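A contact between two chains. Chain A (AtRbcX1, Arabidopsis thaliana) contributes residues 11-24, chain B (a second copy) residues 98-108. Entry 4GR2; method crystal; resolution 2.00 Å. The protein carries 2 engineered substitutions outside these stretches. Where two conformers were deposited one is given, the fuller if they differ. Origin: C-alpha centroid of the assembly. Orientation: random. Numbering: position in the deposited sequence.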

# COMPACT_ATOMS: atom_id res chain seq x y z
N PRO A 11 -3.53 -0.64 -12.25
CA PRO A 11 -3.63 -0.13 -10.88
C PRO A 11 -3.92 -1.25 -9.88
O PRO A 11 -3.25 -1.28 -8.86
CB PRO A 11 -4.82 0.82 -10.95
CG PRO A 11 -4.79 1.33 -12.36
CD PRO A 11 -4.36 0.15 -13.19
N GLU A 12 -4.89 -2.13 -10.18
CA GLU A 12 -5.23 -3.25 -9.32
C GLU A 12 -4.00 -4.10 -9.02
O GLU A 12 -3.79 -4.48 -7.88
CB GLU A 12 -6.36 -4.10 -9.94
CG GLU A 12 -7.70 -3.37 -10.07
CD GLU A 12 -7.78 -2.46 -11.29
OE1 GLU A 12 -6.79 -2.36 -12.03
OE2 GLU A 12 -8.86 -1.84 -11.50
N ALA A 13 -3.20 -4.38 -10.05
CA ALA A 13 -1.99 -5.19 -9.91
C ALA A 13 -0.90 -4.47 -9.11
O ALA A 13 -0.16 -5.09 -8.36
CB ALA A 13 -1.46 -5.57 -11.29
N LYS A 14 -0.79 -3.16 -9.29
CA LYS A 14 0.17 -2.39 -8.52
C LYS A 14 -0.24 -2.39 -7.05
O LYS A 14 0.59 -2.53 -6.17
CB LYS A 14 0.24 -0.96 -9.05
CG LYS A 14 1.13 -0.82 -10.28
CD LYS A 14 1.18 0.61 -10.79
CE LYS A 14 1.83 0.69 -12.17
NZ LYS A 14 1.69 2.04 -12.75
N ALA A 15 -1.54 -2.24 -6.82
CA ALA A 15 -2.09 -2.22 -5.48
C ALA A 15 -1.88 -3.57 -4.77
O ALA A 15 -1.55 -3.61 -3.59
CB ALA A 15 -3.57 -1.88 -5.52
N ALA A 16 -2.10 -4.65 -5.52
CA ALA A 16 -1.86 -6.02 -5.04
C ALA A 16 -0.41 -6.31 -4.67
O ALA A 16 -0.16 -7.00 -3.68
CB ALA A 16 -2.37 -7.04 -6.08
N LYS A 17 0.56 -5.82 -5.45
CA LYS A 17 1.98 -6.00 -5.10
C LYS A 17 2.29 -5.31 -3.78
O LYS A 17 2.98 -5.88 -2.91
CB LYS A 17 2.91 -5.44 -6.19
CG LYS A 17 4.41 -5.49 -5.82
CD LYS A 17 4.85 -6.89 -5.34
CE LYS A 17 6.31 -6.92 -4.79
NZ LYS A 17 7.21 -6.07 -5.66
N HIS A 18 1.78 -4.09 -3.62
CA HIS A 18 1.95 -3.34 -2.37
C HIS A 18 1.31 -4.05 -1.18
O HIS A 18 1.83 -4.00 -0.07
CB HIS A 18 1.37 -1.92 -2.46
CG HIS A 18 1.89 -1.00 -1.40
ND1 HIS A 18 1.16 -0.65 -0.29
CD2 HIS A 18 3.09 -0.39 -1.27
CE1 HIS A 18 1.89 0.15 0.48
NE2 HIS A 18 3.06 0.32 -0.10
N LEU A 19 0.16 -4.67 -1.41
CA LEU A 19 -0.52 -5.35 -0.32
C LEU A 19 0.22 -6.63 0.10
O LEU A 19 0.22 -6.99 1.28
CB LEU A 19 -1.96 -5.66 -0.68
CG LEU A 19 -2.93 -4.49 -0.57
CD1 LEU A 19 -4.28 -4.87 -1.16
CD2 LEU A 19 -3.08 -4.05 0.90
N HIS A 20 0.80 -7.32 -0.87
CA HIS A 20 1.63 -8.50 -0.62
C HIS A 20 2.78 -8.11 0.33
O HIS A 20 2.98 -8.75 1.35
CB HIS A 20 2.14 -9.05 -1.96
CG HIS A 20 3.30 -9.99 -1.87
ND1 HIS A 20 4.15 -10.21 -2.93
CD2 HIS A 20 3.73 -10.79 -0.87
CE1 HIS A 20 5.07 -11.09 -2.58
NE2 HIS A 20 4.85 -11.45 -1.33
N ASP A 21 3.49 -7.03 0.04
CA ASP A 21 4.60 -6.64 0.90
C ASP A 21 4.12 -6.12 2.24
O ASP A 21 4.77 -6.30 3.26
CB ASP A 21 5.49 -5.63 0.19
CG ASP A 21 6.25 -6.28 -0.94
OD1 ASP A 21 6.55 -7.50 -0.84
OD2 ASP A 21 6.55 -5.57 -1.92
N PHE A 22 2.98 -5.46 2.22
CA PHE A 22 2.33 -4.96 3.42
C PHE A 22 1.96 -6.14 4.34
O PHE A 22 2.15 -6.07 5.55
CB PHE A 22 1.07 -4.16 3.00
CG PHE A 22 0.25 -3.69 4.15
CD1 PHE A 22 0.74 -2.75 5.04
CD2 PHE A 22 -1.02 -4.20 4.35
CE1 PHE A 22 -0.02 -2.31 6.11
CE2 PHE A 22 -1.79 -3.78 5.44
CZ PHE A 22 -1.28 -2.83 6.31
N PHE A 23 1.44 -7.23 3.76
CA PHE A 23 1.09 -8.40 4.55
C PHE A 23 2.35 -9.07 5.15
O PHE A 23 2.31 -9.65 6.23
CB PHE A 23 0.26 -9.39 3.71
CG PHE A 23 -1.15 -8.92 3.42
CD1 PHE A 23 -1.92 -8.32 4.41
CD2 PHE A 23 -1.70 -9.08 2.16
CE1 PHE A 23 -3.24 -7.88 4.13
CE2 PHE A 23 -3.00 -8.64 1.87
CZ PHE A 23 -3.77 -8.04 2.87
N THR A 24 3.47 -8.99 4.45
CA THR A 24 4.74 -9.50 5.02
C THR A 24 5.08 -8.66 6.26
O THR A 24 5.40 -9.18 7.34
CB THR A 24 5.88 -9.46 3.98
OG1 THR A 24 5.51 -10.29 2.86
CG2 THR A 24 7.21 -9.96 4.59
N ARG B 98 -8.04 -10.57 -5.30
CA ARG B 98 -7.65 -11.81 -5.95
C ARG B 98 -6.18 -11.86 -6.35
O ARG B 98 -5.52 -12.89 -6.23
CB ARG B 98 -8.49 -12.03 -7.19
CG ARG B 98 -8.28 -13.38 -7.81
CD ARG B 98 -9.05 -13.52 -9.10
NE ARG B 98 -8.55 -12.60 -10.11
CZ ARG B 98 -7.48 -12.83 -10.87
NH1 ARG B 98 -6.79 -13.96 -10.72
NH2 ARG B 98 -7.11 -11.93 -11.78
N LEU B 99 -5.68 -10.76 -6.89
CA LEU B 99 -4.29 -10.66 -7.28
C LEU B 99 -3.33 -10.69 -6.07
O LEU B 99 -2.21 -11.21 -6.16
CB LEU B 99 -4.07 -9.39 -8.10
CG LEU B 99 -4.70 -9.40 -9.48
CD1 LEU B 99 -4.34 -8.13 -10.23
CD2 LEU B 99 -4.21 -10.61 -10.24
N ALA B 100 -3.78 -10.12 -4.96
CA ALA B 100 -2.97 -10.07 -3.75
C ALA B 100 -2.84 -11.46 -3.18
O ALA B 100 -1.77 -11.85 -2.68
CB ALA B 100 -3.60 -9.14 -2.73
N PHE B 101 -3.93 -12.22 -3.25
CA PHE B 101 -3.93 -13.60 -2.79
C PHE B 101 -3.01 -14.41 -3.68
O PHE B 101 -2.22 -15.25 -3.21
CB PHE B 101 -5.34 -14.20 -2.86
CG PHE B 101 -6.21 -13.85 -1.69
CD1 PHE B 101 -5.70 -13.17 -0.60
CD2 PHE B 101 -7.54 -14.21 -1.68
CE1 PHE B 101 -6.51 -12.84 0.49
CE2 PHE B 101 -8.36 -13.90 -0.59
CZ PHE B 101 -7.84 -13.22 0.49
N LYS B 102 -3.11 -14.16 -4.98
CA LYS B 102 -2.23 -14.86 -5.90
C LYS B 102 -0.75 -14.51 -5.64
O LYS B 102 0.12 -15.39 -5.71
CB LYS B 102 -2.58 -14.56 -7.35
CG LYS B 102 -1.88 -15.47 -8.35
CD LYS B 102 -1.78 -14.80 -9.71
CE LYS B 102 -1.66 -15.82 -10.83
NZ LYS B 102 -0.41 -16.62 -10.76
N ASN B 103 -0.47 -13.24 -5.34
CA ASN B 103 0.90 -12.81 -5.06
C ASN B 103 1.46 -13.51 -3.82
O ASN B 103 2.59 -13.97 -3.81
CB ASN B 103 0.96 -11.29 -4.84
CG ASN B 103 0.92 -10.50 -6.14
OD1 ASN B 103 1.20 -11.03 -7.21
ND2 ASN B 103 0.58 -9.21 -6.05
N VAL B 104 0.64 -13.58 -2.78
CA VAL B 104 1.03 -14.23 -1.53
C VAL B 104 1.25 -15.72 -1.73
O VAL B 104 2.27 -16.26 -1.28
CB VAL B 104 0.02 -13.96 -0.44
CG1 VAL B 104 0.33 -14.80 0.77
CG2 VAL B 104 0.07 -12.50 -0.06
N ASP B 105 0.31 -16.36 -2.42
CA ASP B 105 0.39 -17.79 -2.74
C ASP B 105 1.62 -18.10 -3.59
O ASP B 105 2.37 -19.00 -3.28
CB ASP B 105 -0.86 -18.27 -3.48
CG ASP B 105 -2.09 -18.35 -2.58
OD1 ASP B 105 -1.95 -18.28 -1.33
OD2 ASP B 105 -3.20 -18.52 -3.14
N ASP B 106 1.80 -17.35 -4.68
CA ASP B 106 2.97 -17.55 -5.53
C ASP B 106 4.29 -17.22 -4.84
O ASP B 106 5.32 -17.86 -5.11
CB ASP B 106 2.86 -16.71 -6.80
CG ASP B 106 1.78 -17.21 -7.72
OD1 ASP B 106 1.16 -18.24 -7.40
OD2 ASP B 106 1.55 -16.55 -8.75
N SER B 107 4.27 -16.22 -3.96
CA SER B 107 5.48 -15.89 -3.19
C SER B 107 5.89 -17.07 -2.29
O SER B 107 7.06 -17.48 -2.24
CB SER B 107 5.27 -14.63 -2.35
OG SER B 107 6.18 -14.61 -1.24
N ASN B 108 4.91 -17.61 -1.56
CA ASN B 108 5.11 -18.79 -0.70
C ASN B 108 5.75 -19.92 -1.48
O ASN B 108 6.74 -20.50 -1.07
CB ASN B 108 3.77 -19.33 -0.21
CG ASN B 108 3.20 -18.54 0.93
OD1 ASN B 108 3.89 -17.74 1.55
ND2 ASN B 108 1.93 -18.78 1.24
O HOH W 1 0.35 -7.70 -8.44

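Two helices, one from each copy of the protein, cross at -47° with their N-to-C directions running broadly the same way, and their axes approach to 8.1 Å. Both are regular throughout, held by i to i+4 backbone hydrogen bonds such as Ala16(A) N to Glu12(A) O at 2.9 Å and Asn103(B) N to Leu99(B) O at 2.8 Å. The closest CA pair falls where two small residues meet: the CA atoms of Ala16(A) and Ala100(B) lie 4.4 Å apart. With a single methyl on each side, little stands between the two backbones at that point.

The first rule to read is that the methyl of Ala16(A) serves as a knob. Its CB points toward chain B and rests 3.5 Å from Leu99(B) CB, 3.6 Å from Ala100(B) N and 4.1 Å from Ala100(B) CB, so it presses on backbone as well as side chain. Leu99(B), in the m,t rotamer, extends the apolar patch toward the start of helix A: its CD1 lies 3.8 Å from Ala13(A) CA and 4.0 Å from Ala13(A) CB.

Asn103(B), one turn after Leu99(B), supplies the polar element. Its ND2 donates a weak hydrogen bond to Ala16(A) O, at 3.3 Å with an N-H...O angle of 154°. That carbonyl already accepts from His20(A) N at 3.0 Å, so the amide adds a second donor to an oxygen in use within the helix. A water bridges the same amide to the preceding turn, accepting from Asn103(B) ND2 at 2.8 Å and donating to Ala13(A) O at 2.7 Å. One side-chain nitrogen thus reaches two backbone carbonyls of helix A, one directly and one through solvent. Lys17(A) N is also near, 3.4 Å from Asn103(B) ND2, but both are donors and no bond forms.

Further along, helix A presents larger side chains. His20(A) has the largest area covered by the opposing stretch. Its CB packs 3.8 Å from Asn103(B) CB, Asn103(B) O lies over one face of its ring, and its NE2 comes 3.4 Å from Ser107(B) CB. Val104(B) serves two aromatic residues, its CG2 lying 4.1 Å from His20(A) CD2 and 4.4 Å from Phe23(A) CD2, oblique to both rings.

The charged pairs remain within their own helices: Lys102(B) NZ bonds Asp106(B) OD2 at 2.8 Å, and Lys17(A) NZ makes a long salt bridge to Asp21(A) OD2 at 3.8 Å. Between the helices, apolar packing is joined by the weak hydrogen bond from Asn103(B) and by its water bridge.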